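Nucleoporin NUP170 (Chaetomium thermophilum, PDB 5HAX) probably serves as a scaffold nucleoporin of the inner ring of the nuclear pore complex, carrying a beta-propeller followed by a helical region. Local coordinates at residues W95-P100 against T480-V485; P388-D393 against G472-L477; F72-L77 against Y83-I88. All coordinates share one frame; numbering follows the deposited sequence.

Contact 1 of 3, residues W95-P100 against T480-V485; sequences WDYTHP and TGVHIV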
ATOM      1  N   TRP A  95       5.874  -2.861  23.092  1.00 55.33           N
ATOM      2  CA  TRP A  95       4.632  -3.551  23.417  1.00 54.05           C
ATOM      3  C   TRP A  95       3.757  -3.665  22.176  1.00 56.99           C
ATOM      4  O   TRP A  95       3.798  -2.814  21.285  1.00 51.06           O
ATOM      5  CB  TRP A  95       3.871  -2.837  24.542  1.00 53.23           C
ATOM      6  CG  TRP A  95       3.162  -1.580  24.127  1.00 54.32           C
ATOM      7  CD1 TRP A  95       1.867  -1.468  23.706  1.00 54.20           C
ATOM      8  CD2 TRP A  95       3.701  -0.252  24.116  1.00 48.32           C
ATOM      9  NE1 TRP A  95       1.570  -0.155  23.427  1.00 53.95           N
ATOM     10  CE2 TRP A  95       2.680   0.611  23.671  1.00 55.36           C
ATOM     11  CE3 TRP A  95       4.951   0.290  24.435  1.00 54.14           C
ATOM     12  CZ2 TRP A  95       2.870   1.983  23.536  1.00 51.36           C
ATOM     13  CZ3 TRP A  95       5.135   1.653  24.300  1.00 52.06           C
ATOM     14  CH2 TRP A  95       4.101   2.484  23.855  1.00 49.19           C
ATOM     15  N   ASP A  96       2.968  -4.737  22.139  1.00 57.14           N
ATOM     16  CA  ASP A  96       2.016  -4.990  21.062  1.00 49.53           C
ATOM     17  C   ASP A  96       0.749  -4.185  21.327  1.00 53.62           C
ATOM     18  O   ASP A  96      -0.005  -4.490  22.258  1.00 48.67           O
ATOM     19  CB  ASP A  96       1.722  -6.487  20.979  1.00 65.37           C
ATOM     20  CG  ASP A  96       0.556  -6.812  20.067  1.00 64.59           C
ATOM     21  OD1 ASP A  96       0.303  -6.056  19.107  1.00 58.39           O
ATOM     22  OD2 ASP A  96      -0.108  -7.840  20.312  1.00 67.83           O
ATOM     23  N   TYR A  97       0.504  -3.156  20.513  1.00 53.80           N
ATOM     24  CA  TYR A  97      -0.625  -2.267  20.757  1.00 48.49           C
ATOM     25  C   TYR A  97      -1.959  -2.860  20.323  1.00 51.39           C
ATOM     26  O   TYR A  97      -3.003  -2.318  20.697  1.00 57.39           O
ATOM     27  CB  TYR A  97      -0.409  -0.916  20.062  1.00 55.59           C
ATOM     28  CG  TYR A  97      -0.311  -0.967  18.549  1.00 49.20           C
ATOM     29  CD1 TYR A  97      -1.445  -1.118  17.761  1.00 54.36           C
ATOM     30  CD2 TYR A  97       0.916  -0.834  17.912  1.00 44.70           C
ATOM     31  CE1 TYR A  97      -1.356  -1.155  16.383  1.00 47.98           C
ATOM     32  CE2 TYR A  97       1.012  -0.865  16.533  1.00 44.06           C
ATOM     33  CZ  TYR A  97      -0.126  -1.028  15.775  1.00 47.77           C
ATOM     34  OH  TYR A  97      -0.030  -1.061  14.404  1.00 44.86           O
ATOM     35  N   THR A  98      -1.959  -3.950  19.553  1.00 56.72           N
ATOM     36  CA  THR A  98      -3.208  -4.623  19.215  1.00 59.45           C
ATOM     37  C   THR A  98      -3.738  -5.456  20.374  1.00 64.95           C
ATOM     38  O   THR A  98      -4.938  -5.747  20.416  1.00 68.51           O
ATOM     39  CB  THR A  98      -3.021  -5.526  17.991  1.00 61.36           C
ATOM     40  OG1 THR A  98      -2.274  -6.691  18.357  1.00 55.15           O
ATOM     41  CG2 THR A  98      -2.300  -4.784  16.868  1.00 58.11           C
ATOM     42  N   HIS A  99      -2.871  -5.836  21.311  1.00 68.46           N
ATOM     43  CA  HIS A  99      -3.250  -6.644  22.459  1.00 77.77           C
ATOM     44  C   HIS A  99      -3.992  -5.784  23.484  1.00 72.90           C
ATOM     45  O   HIS A  99      -3.591  -4.646  23.743  1.00 71.52           O
ATOM     46  CB  HIS A  99      -2.006  -7.265  23.091  1.00 73.81           C
ATOM     47  CG  HIS A  99      -2.300  -8.330  24.101  1.00 77.19           C
ATOM     48  ND1 HIS A  99      -2.733  -8.044  25.376  1.00 74.05           N
ATOM     49  CD2 HIS A  99      -2.209  -9.679  24.027  1.00 74.16           C
ATOM     50  CE1 HIS A  99      -2.906  -9.171  26.043  1.00 79.46           C
ATOM     51  NE2 HIS A  99      -2.594 -10.178  25.247  1.00 72.09           N
ATOM     52  N   PRO A 100      -5.073  -6.295  24.084  1.00 75.03           N
ATOM     53  CA  PRO A 100      -5.863  -5.447  24.993  1.00 74.22           C
ATOM     54  C   PRO A 100      -5.167  -5.145  26.311  1.00 74.92           C
ATOM     55  O   PRO A 100      -5.397  -4.071  26.882  1.00 79.88           O
ATOM     56  CB  PRO A 100      -7.144  -6.264  25.204  1.00 74.60           C
ATOM     57  CG  PRO A 100      -6.724  -7.675  24.988  1.00 74.10           C
ATOM     58  CD  PRO A 100      -5.669  -7.632  23.921  1.00 75.42           C
ATOM     59  N   THR A 480      -1.294   9.728  23.425  1.00 54.22           N
ATOM     60  CA  THR A 480      -2.275   9.055  24.264  1.00 49.42           C
ATOM     61  C   THR A 480      -2.630   7.653  23.790  1.00 53.05           C
ATOM     62  O   THR A 480      -3.167   6.875  24.587  1.00 58.71           O
ATOM     63  CB  THR A 480      -3.572   9.878  24.343  1.00 60.53           C
ATOM     64  OG1 THR A 480      -4.246   9.841  23.080  1.00 71.29           O
ATOM     65  CG2 THR A 480      -3.270  11.324  24.719  1.00 68.83           C
ATOM     66  N   GLY A 481      -2.354   7.305  22.538  1.00 53.93           N
ATOM     67  CA  GLY A 481      -2.691   5.985  22.048  1.00 56.06           C
ATOM     68  C   GLY A 481      -2.415   5.859  20.563  1.00 52.25           C
ATOM     69  O   GLY A 481      -1.811   6.737  19.942  1.00 47.49           O
ATOM     70  N   VAL A 482      -2.867   4.732  20.015  1.00 45.98           N
ATOM     71  CA  VAL A 482      -2.717   4.399  18.600  1.00 47.81           C
ATOM     72  C   VAL A 482      -4.114   4.292  18.004  1.00 51.31           C
ATOM     73  O   VAL A 482      -4.930   3.487  18.470  1.00 47.86           O
ATOM     74  CB  VAL A 482      -1.942   3.084  18.402  1.00 51.36           C
ATOM     75  CG1 VAL A 482      -1.885   2.704  16.921  1.00 48.83           C
ATOM     76  CG2 VAL A 482      -0.542   3.193  18.985  1.00 49.52           C
ATOM     77  N   HIS A 483      -4.383   5.094  16.979  1.00 47.00           N
ATOM     78  CA  HIS A 483      -5.649   5.062  16.260  1.00 46.71           C
ATOM     79  C   HIS A 483      -5.464   4.346  14.927  1.00 46.42           C
ATOM     80  O   HIS A 483      -4.490   4.595  14.212  1.00 48.91           O
ATOM     81  CB  HIS A 483      -6.175   6.478  16.015  1.00 50.36           C
ATOM     82  CG  HIS A 483      -6.234   7.327  17.247  1.00 56.76           C
ATOM     83  ND1 HIS A 483      -7.394   7.518  17.967  1.00 57.35           N
ATOM     84  CD2 HIS A 483      -5.274   8.040  17.886  1.00 59.28           C
ATOM     85  CE1 HIS A 483      -7.147   8.310  18.995  1.00 62.63           C
ATOM     86  NE2 HIS A 483      -5.868   8.641  18.969  1.00 66.29           N
ATOM     87  N   ILE A 484      -6.400   3.458  14.598  1.00 45.57           N
ATOM     88  CA  ILE A 484      -6.363   2.706  13.346  1.00 42.84           C
ATOM     89  C   ILE A 484      -7.290   3.394  12.352  1.00 45.44           C
ATOM     90  O   ILE A 484      -8.486   3.563  12.616  1.00 43.69           O
ATOM     91  CB  ILE A 484      -6.775   1.240  13.552  1.00 47.02           C
ATOM     92  CG1 ILE A 484      -5.936   0.584  14.655  1.00 44.83           C
ATOM     93  CG2 ILE A 484      -6.628   0.472  12.243  1.00 45.68           C
ATOM     94  CD1 ILE A 484      -4.445   0.529  14.365  1.00 39.42           C
ATOM     95  N   VAL A 485      -6.735   3.786  11.210  1.00 41.85           N
ATOM     96  CA  VAL A 485      -7.483   4.400  10.118  1.00 39.29           C
ATOM     97  C   VAL A 485      -7.470   3.426   8.950  1.00 42.60           C
ATOM     98  O   VAL A 485      -6.415   2.879   8.609  1.00 40.15           O
ATOM     99  CB  VAL A 485      -6.876   5.755   9.713  1.00 40.51           C
ATOM    100  CG1 VAL A 485      -7.683   6.387   8.583  1.00 36.00           C
ATOM    101  CG2 VAL A 485      -6.804   6.686  10.915  1.00 45.52           C
TER
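In the seam between two blades of the beta-propeller, Tyr97, just past the end of strand 91-96, lays its ring against Val482 and Ile484 of strand 481-487. The contact is purely apolar, and no hydrogen bond crosses it. Val482 supplies a CH-pi contact: its CG1 stands over one face of the Tyr97 ring, 4.1 Å from the centroid and 18° off the ring normal, shifted toward the rim that carries CD1 and CE1. Its other methyl reaches back to the root of the ring, Val482 CG2 lying 4.2 Å from Tyr97 CG. Ile484 comes in obliquely from farther along the strand and touches with the end of its chain, CD1 being 4.1 Å from Tyr97 CE1. CG of Tyr97 sits between its backbone N and carbonyl carbon (chi1 63°), a rotation that carries the ring across to the facing strand. The backbone beneath it bends in a type I turn from Asp96 to His99, whose closing backbone bond is weak, and in an Asx turn, in which Asp96 OD1 accepts Thr98 N at 3.1 Å from above the carboxylate plane. The same oxygen takes Thr98 OG1 at 2.8 Å on its syn side, two bonds that hold the carboxylate against the turn. With an alanine here in place of Tyr97, the methyls of Val482 and Ile484 would probably lose their aromatic partner and a gap would open between the blades. Strand 91-96 pairs with strand 83-88, while strand 481-487 runs between 50-57 and 473-478. In that second blade an early strand completes a sheet of late ones, the usual closure of a propeller ring, and the Tyr97 side chain also packs on Thr446 and, with its hydroxyl end, on Ala475.

Contact 2 of 3, residues P388-D393 against G472-L477; sequences PGYFFD and GEFAVL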
ATOM      1  N   PRO A 388      -1.130   4.076  -3.324  1.00 37.04           N
ATOM      2  CA  PRO A 388      -0.978   4.803  -4.588  1.00 38.42           C
ATOM      3  C   PRO A 388      -1.198   6.314  -4.465  1.00 39.81           C
ATOM      4  O   PRO A 388      -1.508   6.959  -5.468  1.00 37.68           O
ATOM      5  CB  PRO A 388      -2.056   4.170  -5.463  1.00 41.81           C
ATOM      6  CG  PRO A 388      -3.159   3.891  -4.498  1.00 42.90           C
ATOM      7  CD  PRO A 388      -2.508   3.583  -3.161  1.00 39.95           C
ATOM      8  N   GLY A 389      -1.046   6.868  -3.263  1.00 40.27           N
ATOM      9  CA  GLY A 389      -1.175   8.303  -3.075  1.00 36.05           C
ATOM     10  C   GLY A 389      -1.936   8.720  -1.833  1.00 40.99           C
ATOM     11  O   GLY A 389      -2.287   9.896  -1.691  1.00 44.17           O
ATOM     12  N   TYR A 390      -2.203   7.778  -0.930  1.00 37.71           N
ATOM     13  CA  TYR A 390      -2.857   8.106   0.332  1.00 37.58           C
ATOM     14  C   TYR A 390      -2.026   9.136   1.091  1.00 35.41           C
ATOM     15  O   TYR A 390      -0.850   8.904   1.374  1.00 37.30           O
ATOM     16  CB  TYR A 390      -3.032   6.843   1.177  1.00 35.99           C
ATOM     17  CG  TYR A 390      -3.719   5.685   0.483  1.00 36.66           C
ATOM     18  CD1 TYR A 390      -4.746   5.895  -0.433  1.00 36.79           C
ATOM     19  CD2 TYR A 390      -3.337   4.374   0.749  1.00 38.97           C
ATOM     20  CE1 TYR A 390      -5.371   4.828  -1.060  1.00 36.81           C
ATOM     21  CE2 TYR A 390      -3.954   3.306   0.129  1.00 44.38           C
ATOM     22  CZ  TYR A 390      -4.970   3.535  -0.772  1.00 39.59           C
ATOM     23  OH  TYR A 390      -5.577   2.462  -1.388  1.00 41.62           O
ATOM     24  N   PHE A 391      -2.643  10.268   1.430  1.00 33.77           N
ATOM     25  CA  PHE A 391      -1.943  11.420   1.993  1.00 32.61           C
ATOM     26  C   PHE A 391      -2.512  11.743   3.369  1.00 33.83           C
ATOM     27  O   PHE A 391      -3.720  11.954   3.508  1.00 36.38           O
ATOM     28  CB  PHE A 391      -2.067  12.626   1.055  1.00 33.63           C
ATOM     29  CG  PHE A 391      -1.503  13.906   1.614  1.00 35.58           C
ATOM     30  CD1 PHE A 391      -0.206  13.960   2.092  1.00 37.01           C
ATOM     31  CD2 PHE A 391      -2.265  15.062   1.627  1.00 40.99           C
ATOM     32  CE1 PHE A 391       0.314  15.141   2.594  1.00 36.19           C
ATOM     33  CE2 PHE A 391      -1.750  16.243   2.124  1.00 38.01           C
ATOM     34  CZ  PHE A 391      -0.458  16.282   2.605  1.00 36.19           C
ATOM     35  N   PHE A 392      -1.640  11.783   4.376  1.00 31.73           N
ATOM     36  CA  PHE A 392      -1.989  12.180   5.738  1.00 34.20           C
ATOM     37  C   PHE A 392      -1.223  13.447   6.089  1.00 34.45           C
ATOM     38  O   PHE A 392       0.008  13.471   5.984  1.00 36.85           O
ATOM     39  CB  PHE A 392      -1.642  11.080   6.749  1.00 30.67           C
ATOM     40  CG  PHE A 392      -2.506   9.852   6.648  1.00 35.48           C
ATOM     41  CD1 PHE A 392      -3.477   9.597   7.599  1.00 43.74           C
ATOM     42  CD2 PHE A 392      -2.336   8.947   5.615  1.00 39.08           C
ATOM     43  CE1 PHE A 392      -4.268   8.465   7.518  1.00 42.06           C
ATOM     44  CE2 PHE A 392      -3.127   7.814   5.529  1.00 40.37           C
ATOM     45  CZ  PHE A 392      -4.092   7.575   6.481  1.00 38.60           C
ATOM     46  N   ASP A 393      -1.940  14.489   6.517  1.00 33.07           N
ATOM     47  CA  ASP A 393      -1.327  15.759   6.903  1.00 36.40           C
ATOM     48  C   ASP A 393      -1.802  16.153   8.293  1.00 35.00           C
ATOM     49  O   ASP A 393      -3.009  16.262   8.533  1.00 36.11           O
ATOM     50  CB  ASP A 393      -1.661  16.868   5.903  1.00 35.61           C
ATOM     51  CG  ASP A 393      -0.856  18.135   6.148  1.00 39.08           C
ATOM     52  OD1 ASP A 393       0.073  18.104   6.980  1.00 41.66           O
ATOM     53  OD2 ASP A 393      -1.143  19.161   5.502  1.00 38.75           O
ATOM     54  N   GLY A 472      -6.150  -0.881   2.863  1.00 42.55           N
ATOM     55  CA  GLY A 472      -5.029  -0.374   3.634  1.00 42.15           C
ATOM     56  C   GLY A 472      -5.478   0.151   4.988  1.00 41.34           C
ATOM     57  O   GLY A 472      -6.525   0.790   5.113  1.00 37.43           O
ATOM     58  N   GLU A 473      -4.676  -0.140   6.011  1.00 38.56           N
ATOM     59  CA  GLU A 473      -4.901   0.358   7.358  1.00 44.90           C
ATOM     60  C   GLU A 473      -3.635   1.045   7.845  1.00 41.10           C
ATOM     61  O   GLU A 473      -2.519   0.628   7.518  1.00 41.34           O
ATOM     62  CB  GLU A 473      -5.305  -0.767   8.325  1.00 42.72           C
ATOM     63  CG  GLU A 473      -6.651  -1.395   7.996  1.00 48.28           C
ATOM     64  CD  GLU A 473      -7.165  -2.311   9.091  1.00 52.67           C
ATOM     65  OE1 GLU A 473      -6.461  -2.500  10.105  1.00 52.02           O
ATOM     66  OE2 GLU A 473      -8.285  -2.841   8.932  1.00 54.23           O
ATOM     67  N   PHE A 474      -3.819   2.103   8.631  1.00 40.69           N
ATOM     68  CA  PHE A 474      -2.724   2.969   9.051  1.00 41.55           C
ATOM     69  C   PHE A 474      -2.827   3.230  10.544  1.00 44.84           C
ATOM     70  O   PHE A 474      -3.896   3.594  11.043  1.00 40.43           O
ATOM     71  CB  PHE A 474      -2.752   4.287   8.274  1.00 38.97           C
ATOM     72  CG  PHE A 474      -2.927   4.103   6.797  1.00 39.66           C
ATOM     73  CD1 PHE A 474      -1.827   4.026   5.958  1.00 43.69           C
ATOM     74  CD2 PHE A 474      -4.193   3.984   6.250  1.00 47.12           C
ATOM     75  CE1 PHE A 474      -1.989   3.845   4.598  1.00 41.00           C
ATOM     76  CE2 PHE A 474      -4.360   3.802   4.894  1.00 45.83           C
ATOM     77  CZ  PHE A 474      -3.255   3.733   4.067  1.00 40.91           C
ATOM     78  N   ALA A 475      -1.715   3.035  11.248  1.00 39.92           N
ATOM     79  CA  ALA A 475      -1.645   3.276  12.682  1.00 42.53           C
ATOM     80  C   ALA A 475      -1.175   4.705  12.923  1.00 39.87           C
ATOM     81  O   ALA A 475      -0.066   5.071  12.520  1.00 39.34           O
ATOM     82  CB  ALA A 475      -0.702   2.276  13.348  1.00 41.25           C
ATOM     83  N   VAL A 476      -2.016   5.503  13.576  1.00 38.10           N
ATOM     84  CA  VAL A 476      -1.712   6.894  13.898  1.00 41.24           C
ATOM     85  C   VAL A 476      -1.317   6.922  15.371  1.00 42.16           C
ATOM     86  O   VAL A 476      -2.170   6.817  16.257  1.00 42.22           O
ATOM     87  CB  VAL A 476      -2.901   7.818  13.613  1.00 39.99           C
ATOM     88  CG1 VAL A 476      -2.556   9.263  13.968  1.00 40.99           C
ATOM     89  CG2 VAL A 476      -3.320   7.708  12.159  1.00 43.60           C
ATOM     90  N   LEU A 477      -0.021   7.070  15.636  1.00 40.97           N
ATOM     91  CA  LEU A 477       0.475   7.135  17.005  1.00 41.88           C
ATOM     92  C   LEU A 477       0.369   8.560  17.529  1.00 45.30           C
ATOM     93  O   LEU A 477       0.880   9.496  16.907  1.00 40.89           O
ATOM     94  CB  LEU A 477       1.925   6.658  17.070  1.00 42.85           C
ATOM     95  CG  LEU A 477       2.643   6.812  18.416  1.00 49.06           C
ATOM     96  CD1 LEU A 477       2.027   5.902  19.469  1.00 44.32           C
ATOM     97  CD2 LEU A 477       4.131   6.533  18.262  1.00 45.29           C
TER
HETATM   98  O   HOH W   1      -5.796   0.140   0.209  1.00 37.55           O
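Phe474 of strand 473-478 meets Phe392 and Tyr390 of strand 390-395 in a buried aromatic cluster between two propeller blades. Phe474 CB already lies 4.0 Å from Phe392 CZ. Its CG, beside the backbone N and anti to the carbonyl carbon (chi1 -47°), which turns the ring toward strand 390-395, meets Phe392 CZ at 3.7 Å. Along one side of the ring Phe474 CD2 closes to 3.6 Å from Phe392 CZ and Phe474 CE2 lies 4.1 Å from it; on the other, CD1 lies 4.0 Å from Phe392 CE2. Phe392 CE2 thus sits over the centre of the Phe474 face, the two planes inclined at 54°. At the far end the partner changes: Phe474 CE1 and CZ reach Tyr390, Phe474 CZ lying 3.4 Å from Tyr390 CD2. Tyr390 CD2 lies at the edge of the Phe474 ring, and these planes are almost perpendicular, at 83°. A water donating to Tyr390 OH and accepting from Gly472 N links Tyr390 to the backbone just ahead of strand 473-478, and the hydroxyl also bonds Glu462. Strand 390-395 lies between 380-386 and 403-409, and strand 473-478 between 481-487 and 440-445, whose Ile443 and Leu445 pack against Phe392 and Phe474 respectively.

Contact 3 of 3, residues F72-L77 against Y83-I88; sequences FTKLGL and YAWASI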
ATOM      1  N   PHE A  72      14.731  13.006  29.214  1.00 72.93           N
ATOM      2  CA  PHE A  72      14.336  12.814  27.824  1.00 59.02           C
ATOM      3  C   PHE A  72      13.445  11.588  27.668  1.00 57.52           C
ATOM      4  O   PHE A  72      13.695  10.545  28.279  1.00 52.40           O
ATOM      5  CB  PHE A  72      15.581  12.679  26.938  1.00 65.22           C
ATOM      6  CG  PHE A  72      15.294  12.749  25.467  1.00 69.05           C
ATOM      7  CD1 PHE A  72      14.874  13.933  24.886  1.00 73.58           C
ATOM      8  CD2 PHE A  72      15.461  11.634  24.663  1.00 60.32           C
ATOM      9  CE1 PHE A  72      14.612  14.002  23.531  1.00 72.31           C
ATOM     10  CE2 PHE A  72      15.203  11.696  23.305  1.00 62.25           C
ATOM     11  CZ  PHE A  72      14.778  12.882  22.739  1.00 73.48           C
ATOM     12  N   THR A  73      12.410  11.725  26.833  1.00 53.34           N
ATOM     13  CA  THR A  73      11.521  10.626  26.476  1.00 56.41           C
ATOM     14  C   THR A  73      11.187  10.715  24.991  1.00 59.53           C
ATOM     15  O   THR A  73      11.350  11.763  24.361  1.00 52.03           O
ATOM     16  CB  THR A  73      10.223  10.642  27.295  1.00 49.56           C
ATOM     17  OG1 THR A  73       9.478  11.829  26.996  1.00 56.16           O
ATOM     18  CG2 THR A  73      10.523  10.589  28.788  1.00 55.31           C
ATOM     19  N   LYS A  74      10.702   9.602  24.438  1.00 49.46           N
ATOM     20  CA  LYS A  74      10.385   9.540  23.017  1.00 53.31           C
ATOM     21  C   LYS A  74       9.476   8.346  22.747  1.00 53.89           C
ATOM     22  O   LYS A  74       9.613   7.302  23.389  1.00 47.58           O
ATOM     23  CB  LYS A  74      11.662   9.433  22.176  1.00 50.61           C
ATOM     24  CG  LYS A  74      11.448   9.645  20.690  1.00 61.58           C
ATOM     25  CD  LYS A  74      12.763   9.923  19.977  1.00 60.98           C
ATOM     26  CE  LYS A  74      12.561  10.133  18.483  1.00 72.98           C
ATOM     27  NZ  LYS A  74      11.544  11.184  18.184  1.00 74.70           N
ATOM     28  N   LEU A  75       8.555   8.516  21.794  1.00 47.90           N
ATOM     29  CA  LEU A  75       7.643   7.468  21.349  1.00 44.53           C
ATOM     30  C   LEU A  75       7.844   7.200  19.863  1.00 49.46           C
ATOM     31  O   LEU A  75       8.284   8.079  19.114  1.00 47.32           O
ATOM     32  CB  LEU A  75       6.178   7.857  21.593  1.00 49.18           C
ATOM     33  CG  LEU A  75       5.708   7.968  23.043  1.00 56.95           C
ATOM     34  CD1 LEU A  75       4.350   8.650  23.122  1.00 63.28           C
ATOM     35  CD2 LEU A  75       5.647   6.592  23.672  1.00 57.92           C
ATOM     36  N   GLY A  76       7.504   5.982  19.436  1.00 43.27           N
ATOM     37  CA  GLY A  76       7.626   5.609  18.037  1.00 44.86           C
ATOM     38  C   GLY A  76       6.799   4.384  17.711  1.00 49.72           C
ATOM     39  O   GLY A  76       6.240   3.727  18.593  1.00 41.10           O
ATOM     40  N   LEU A  77       6.743   4.076  16.413  1.00 49.98           N
ATOM     41  CA  LEU A  77       5.874   3.038  15.871  1.00 48.08           C
ATOM     42  C   LEU A  77       6.675   1.992  15.109  1.00 44.61           C
ATOM     43  O   LEU A  77       7.596   2.327  14.357  1.00 49.51           O
ATOM     44  CB  LEU A  77       4.831   3.636  14.919  1.00 50.88           C
ATOM     45  CG  LEU A  77       3.366   3.643  15.353  1.00 53.83           C
ATOM     46  CD1 LEU A  77       2.510   4.265  14.261  1.00 50.21           C
ATOM     47  CD2 LEU A  77       2.866   2.246  15.684  1.00 46.29           C
ATOM     48  N   TYR A  83       3.612  -3.151  16.665  1.00 47.48           N
ATOM     49  CA  TYR A  83       4.252  -2.805  17.924  1.00 45.97           C
ATOM     50  C   TYR A  83       4.528  -1.309  17.985  1.00 48.15           C
ATOM     51  O   TYR A  83       4.752  -0.656  16.961  1.00 41.53           O
ATOM     52  CB  TYR A  83       5.568  -3.569  18.112  1.00 48.20           C
ATOM     53  CG  TYR A  83       5.399  -4.943  18.715  1.00 57.76           C
ATOM     54  CD1 TYR A  83       4.990  -6.016  17.937  1.00 50.64           C
ATOM     55  CD2 TYR A  83       5.654  -5.167  20.060  1.00 56.47           C
ATOM     56  CE1 TYR A  83       4.835  -7.273  18.483  1.00 57.77           C
ATOM     57  CE2 TYR A  83       5.502  -6.424  20.617  1.00 60.59           C
ATOM     58  CZ  TYR A  83       5.093  -7.473  19.822  1.00 65.40           C
ATOM     59  OH  TYR A  83       4.939  -8.727  20.368  1.00 61.61           O
ATOM     60  N   ALA A  84       4.500  -0.778  19.203  1.00 47.68           N
ATOM     61  CA  ALA A  84       4.942   0.572  19.515  1.00 44.92           C
ATOM     62  C   ALA A  84       6.071   0.489  20.533  1.00 55.73           C
ATOM     63  O   ALA A  84       6.313  -0.558  21.138  1.00 45.70           O
ATOM     64  CB  ALA A  84       3.786   1.424  20.052  1.00 43.98           C
ATOM     65  N   TRP A  85       6.779   1.603  20.716  1.00 43.40           N
ATOM     66  CA  TRP A  85       7.869   1.631  21.680  1.00 42.26           C
ATOM     67  C   TRP A  85       7.946   2.998  22.337  1.00 43.54           C
ATOM     68  O   TRP A  85       7.487   4.006  21.792  1.00 45.56           O
ATOM     69  CB  TRP A  85       9.218   1.276  21.038  1.00 41.51           C
ATOM     70  CG  TRP A  85       9.637   2.161  19.900  1.00 51.85           C
ATOM     71  CD1 TRP A  85       9.421   1.941  18.573  1.00 51.75           C
ATOM     72  CD2 TRP A  85      10.362   3.396  19.989  1.00 42.33           C
ATOM     73  NE1 TRP A  85       9.959   2.962  17.829  1.00 44.96           N
ATOM     74  CE2 TRP A  85      10.544   3.868  18.674  1.00 44.54           C
ATOM     75  CE3 TRP A  85      10.872   4.148  21.051  1.00 44.28           C
ATOM     76  CZ2 TRP A  85      11.211   5.057  18.392  1.00 45.27           C
ATOM     77  CZ3 TRP A  85      11.535   5.330  20.768  1.00 50.79           C
ATOM     78  CH2 TRP A  85      11.699   5.772  19.449  1.00 39.66           C
ATOM     79  N   ALA A  86       8.535   3.007  23.529  1.00 46.40           N
ATOM     80  CA  ALA A  86       8.761   4.221  24.296  1.00 43.70           C
ATOM     81  C   ALA A  86      10.139   4.127  24.929  1.00 53.98           C
ATOM     82  O   ALA A  86      10.475   3.104  25.532  1.00 48.34           O
ATOM     83  CB  ALA A  86       7.691   4.408  25.378  1.00 51.86           C
ATOM     84  N   SER A  87      10.935   5.181  24.777  1.00 45.26           N
ATOM     85  CA  SER A  87      12.239   5.276  25.416  1.00 44.99           C
ATOM     86  C   SER A  87      12.173   6.303  26.538  1.00 48.77           C
ATOM     87  O   SER A  87      11.592   7.379  26.371  1.00 52.42           O
ATOM     88  CB  SER A  87      13.330   5.659  24.411  1.00 42.50           C
ATOM     89  OG  SER A  87      13.163   6.986  23.942  1.00 46.83           O
ATOM     90  N   ILE A  88      12.751   5.954  27.686  1.00 52.46           N
ATOM     91  CA  ILE A  88      12.843   6.847  28.838  1.00 48.49           C
ATOM     92  C   ILE A  88      14.305   6.869  29.258  1.00 51.43           C
ATOM     93  O   ILE A  88      14.812   5.881  29.805  1.00 51.27           O
ATOM     94  CB  ILE A  88      11.945   6.402  30.002  1.00 58.63           C
ATOM     95  CG1 ILE A  88      10.483   6.336  29.556  1.00 57.82           C
ATOM     96  CG2 ILE A  88      12.082   7.359  31.178  1.00 61.61           C
ATOM     97  CD1 ILE A  88      10.036   4.961  29.134  1.00 65.46           C
TER
HETATM   98  O   HOH W   2      10.472   3.731  14.883  1.00 60.59           O
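The indole of Trp85 lies flat beneath the backbone of Gly76, whose CA stands 3.4 Å above the plane, 3.7 Å from the centroid of the five-membered ring. Leu75 C shares that face, farther out toward the rim. At the ring edge, in plane, are Ser87 N and a water that accepts from Trp85 NE1 and donates to Leu77 O, while Lys74 CG approaches Trp85 CH2 obliquely at 4.1 Å. CG of Trp85 is held between its backbone N and carbonyl carbon (chi1 58°), which folds the indole back across the neighbouring strand. At Gly76 the absence of a CB leaves room for Trp85 CZ2, which lies 3.6 Å from Gly76 CA. The two strands, 73-78 and 83-88, form an antiparallel beta hairpin, the first half of a four-stranded propeller blade. Lys74 with Ser87 and Gly76 with Trp85 are its hydrogen-bonded pairs, each joined by two backbone bonds; the tighter of the first pair is Ser87 N to Lys74 O, 2.9 Å. Between them Leu75 and Ala86 make a non-hydrogen-bonded pair on the other face of the sheet, where Leu75 CD2 presses to 3.4 Å from Ala86 CB, tighter than ordinary van der Waals contact. Leu77 and Ala84 pair in the same way on that face, Leu77 CD2 coming within 3.7 Å of Tyr83 O. Helix 60-67 touches Thr73, Ala86 and Ile88 there, and Leu477 of another blade packs against Leu75 and Leu77.

In the fold
Contacts 1 and 2 each bridge two blades of one propeller, while contact 3 lies within one; together they span three blades. Contacts 1 and 3, whose centres lie about 13 Å apart, share the blade that begins with strand 73-78: Trp95 O is 3.0 Å from Ala84 N, a probable hydrogen bond between neighbouring strands. Contacts 1 and 2, about 15 Å apart between centres, share the closing blade, where Val485 O is 2.7 Å from Phe474 N, a probable hydrogen bond. That blade thus faces 95-100 on one flank and 388-393 on the other. Contacts 2 and 3, with centres about 20 Å apart, meet where Leu77 CD1 packs 3.2 Å from Ala475 O.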